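Side-chain contact in oxidoreductase, 2OG-Fe oxygenase family protein, putative, expressed (Oryza sativa subsp. japonica, PDB 5XOI), which probably acts as an iron- and 2-oxoglutarate-dependent dioxygenase of the AlkB family, the chain here being its catalytic domain: residues 8-13 against 195-200. Residues are numbered along the deposited sequence; the frame is centred on the assembly and turned at random.
Sequences YLRPGM and RLIFHG. With MN (manganese (II) ion), chain C.
Ile197 meets Arg10 and Met13 with its two methyl ends, and one residue thereby serves two purposes: its side chain packs between the sheets while its carbonyl takes a bond from the metal ligand His199. From the Ile197 CB, one branch ends at once in CG2, which sits over the centre of one face of the Arg10 guanidinium, 3.5 Å from CZ. The other branch leads through CG1, set between the backbone N and the carbonyl carbon (chi1 54°), to CD1, which lies 3.6 Å from Met13 CE and 3.8 Å from Met13 SD. Met13 reaches it with an extended chain, its CG anti to the backbone N (chi1 -173°). The guanidinium thus offers its flat face to a methyl while its N-H groups serve polar partners: NE hydrogen-bonds to Ser194 OG and NH1 forms a salt bridge with Asp170. A leucine in place of Arg10 would probably leave Asp170 without its charged mate and Ser194 without the NE donor. Ile197 also touches Tyr168 and Phe190. His199 ND1 donates to Ile197 O over 2.9 Å, tilted about 45° out of the carbonyl plane, while the oxygen lies close to the plane of the histidine ring. That bond helps to fix the ring's rotation, with NE2 directed at manganese, 2.2 Å away. The type II turn from Arg10 to Met13 links strands 6-10 and 13-16 of the seven-stranded sheet, whereas His199 lies near the start of strand 198-205 in the four-stranded one. With His139 and Asp141, it holds manganese where the enzyme's iron is expected, the two-histidine, one-carboxylate site characteristic of the double-stranded beta-helix of 2-oxoglutarate oxygenases.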
# COMPACT_ATOMS: atom_id res chain seq x y z
N TYR A 8 -12.00 -9.51 7.93
CA TYR A 8 -11.84 -8.55 9.01
C TYR A 8 -10.62 -8.94 9.83
O TYR A 8 -10.59 -10.02 10.43
CB TYR A 8 -13.11 -8.54 9.86
CG TYR A 8 -13.11 -7.61 11.03
CD1 TYR A 8 -12.68 -8.03 12.29
CD2 TYR A 8 -13.58 -6.32 10.91
CE1 TYR A 8 -12.69 -7.18 13.37
CE2 TYR A 8 -13.60 -5.46 11.99
CZ TYR A 8 -13.16 -5.90 13.22
OH TYR A 8 -13.20 -5.04 14.29
N LEU A 9 -9.60 -8.08 9.84
CA LEU A 9 -8.38 -8.42 10.56
C LEU A 9 -8.33 -7.85 11.97
O LEU A 9 -7.74 -8.46 12.86
CB LEU A 9 -7.15 -7.94 9.78
CG LEU A 9 -6.94 -8.51 8.38
CD1 LEU A 9 -5.54 -8.17 7.91
CD2 LEU A 9 -7.18 -10.01 8.36
N ARG A 10 -8.93 -6.68 12.16
CA ARG A 10 -9.03 -5.99 13.44
C ARG A 10 -9.82 -4.72 13.19
O ARG A 10 -10.09 -4.39 12.02
CB ARG A 10 -7.65 -5.69 14.03
CG ARG A 10 -6.57 -5.31 13.07
CD ARG A 10 -5.29 -5.06 13.85
NE ARG A 10 -5.36 -3.78 14.55
CZ ARG A 10 -4.55 -3.42 15.54
NH1 ARG A 10 -3.59 -4.24 15.95
NH2 ARG A 10 -4.70 -2.23 16.11
N PRO A 11 -10.24 -3.99 14.22
CA PRO A 11 -11.09 -2.82 13.98
C PRO A 11 -10.47 -1.84 12.99
O PRO A 11 -9.33 -1.38 13.16
CB PRO A 11 -11.27 -2.23 15.38
CG PRO A 11 -11.21 -3.42 16.28
CD PRO A 11 -10.16 -4.32 15.67
N GLY A 12 -11.21 -1.56 11.92
CA GLY A 12 -10.75 -0.66 10.88
C GLY A 12 -9.70 -1.24 9.96
O GLY A 12 -9.03 -0.48 9.26
N MET A 13 -9.56 -2.57 9.91
CA MET A 13 -8.57 -3.21 9.05
C MET A 13 -9.24 -4.33 8.27
O MET A 13 -9.61 -5.36 8.84
CB MET A 13 -7.39 -3.74 9.86
CG MET A 13 -6.25 -4.27 9.00
SD MET A 13 -4.84 -4.65 10.04
CE MET A 13 -3.59 -4.98 8.79
N ARG A 195 -5.20 2.78 12.27
CA ARG A 195 -4.46 3.66 11.36
C ARG A 195 -2.97 3.68 11.68
O ARG A 195 -2.13 3.85 10.78
CB ARG A 195 -5.05 5.07 11.41
CG ARG A 195 -4.34 6.12 10.55
CD ARG A 195 -4.16 5.67 9.10
NE ARG A 195 -3.51 6.70 8.31
CZ ARG A 195 -2.20 6.90 8.30
NH1 ARG A 195 -1.42 6.11 9.04
NH2 ARG A 195 -1.65 7.86 7.57
N LEU A 196 -2.60 3.46 12.94
CA LEU A 196 -1.21 3.57 13.37
C LEU A 196 -0.59 2.22 13.70
O LEU A 196 0.36 2.15 14.49
CB LEU A 196 -1.10 4.53 14.56
CG LEU A 196 -1.27 6.00 14.15
CD1 LEU A 196 -1.08 6.93 15.34
CD2 LEU A 196 -0.28 6.34 13.04
N ILE A 197 -1.08 1.13 13.10
CA ILE A 197 -0.44 -0.16 13.33
C ILE A 197 1.01 -0.11 12.86
O ILE A 197 1.34 0.54 11.87
CB ILE A 197 -1.20 -1.31 12.64
CG1 ILE A 197 -1.39 -1.02 11.14
CG2 ILE A 197 -2.52 -1.58 13.36
CD1 ILE A 197 -1.87 -2.23 10.33
N PHE A 198 1.87 -0.79 13.60
CA PHE A 198 3.18 -1.13 13.07
C PHE A 198 3.03 -2.22 12.01
O PHE A 198 2.25 -3.15 12.18
CB PHE A 198 4.11 -1.60 14.19
CG PHE A 198 4.68 -0.49 15.04
CD1 PHE A 198 3.96 0.03 16.10
CD2 PHE A 198 5.95 0.01 14.78
CE1 PHE A 198 4.48 1.05 16.89
CE2 PHE A 198 6.49 1.04 15.57
CZ PHE A 198 5.75 1.56 16.62
N HIS A 199 3.77 -2.11 10.92
CA HIS A 199 3.56 -3.07 9.83
C HIS A 199 4.80 -3.12 8.95
O HIS A 199 5.67 -2.24 9.01
CB HIS A 199 2.32 -2.72 8.99
CG HIS A 199 2.38 -1.35 8.40
ND1 HIS A 199 2.07 -0.21 9.12
CD2 HIS A 199 2.79 -0.92 7.18
CE1 HIS A 199 2.25 0.85 8.36
NE2 HIS A 199 2.70 0.44 7.18
N GLY A 200 4.88 -4.18 8.16
CA GLY A 200 6.03 -4.31 7.27
C GLY A 200 5.91 -5.57 6.44
O GLY A 200 4.91 -6.29 6.49
MN MN C . 3.79 1.70 5.72
O HOH W 1 1.91 1.79 4.36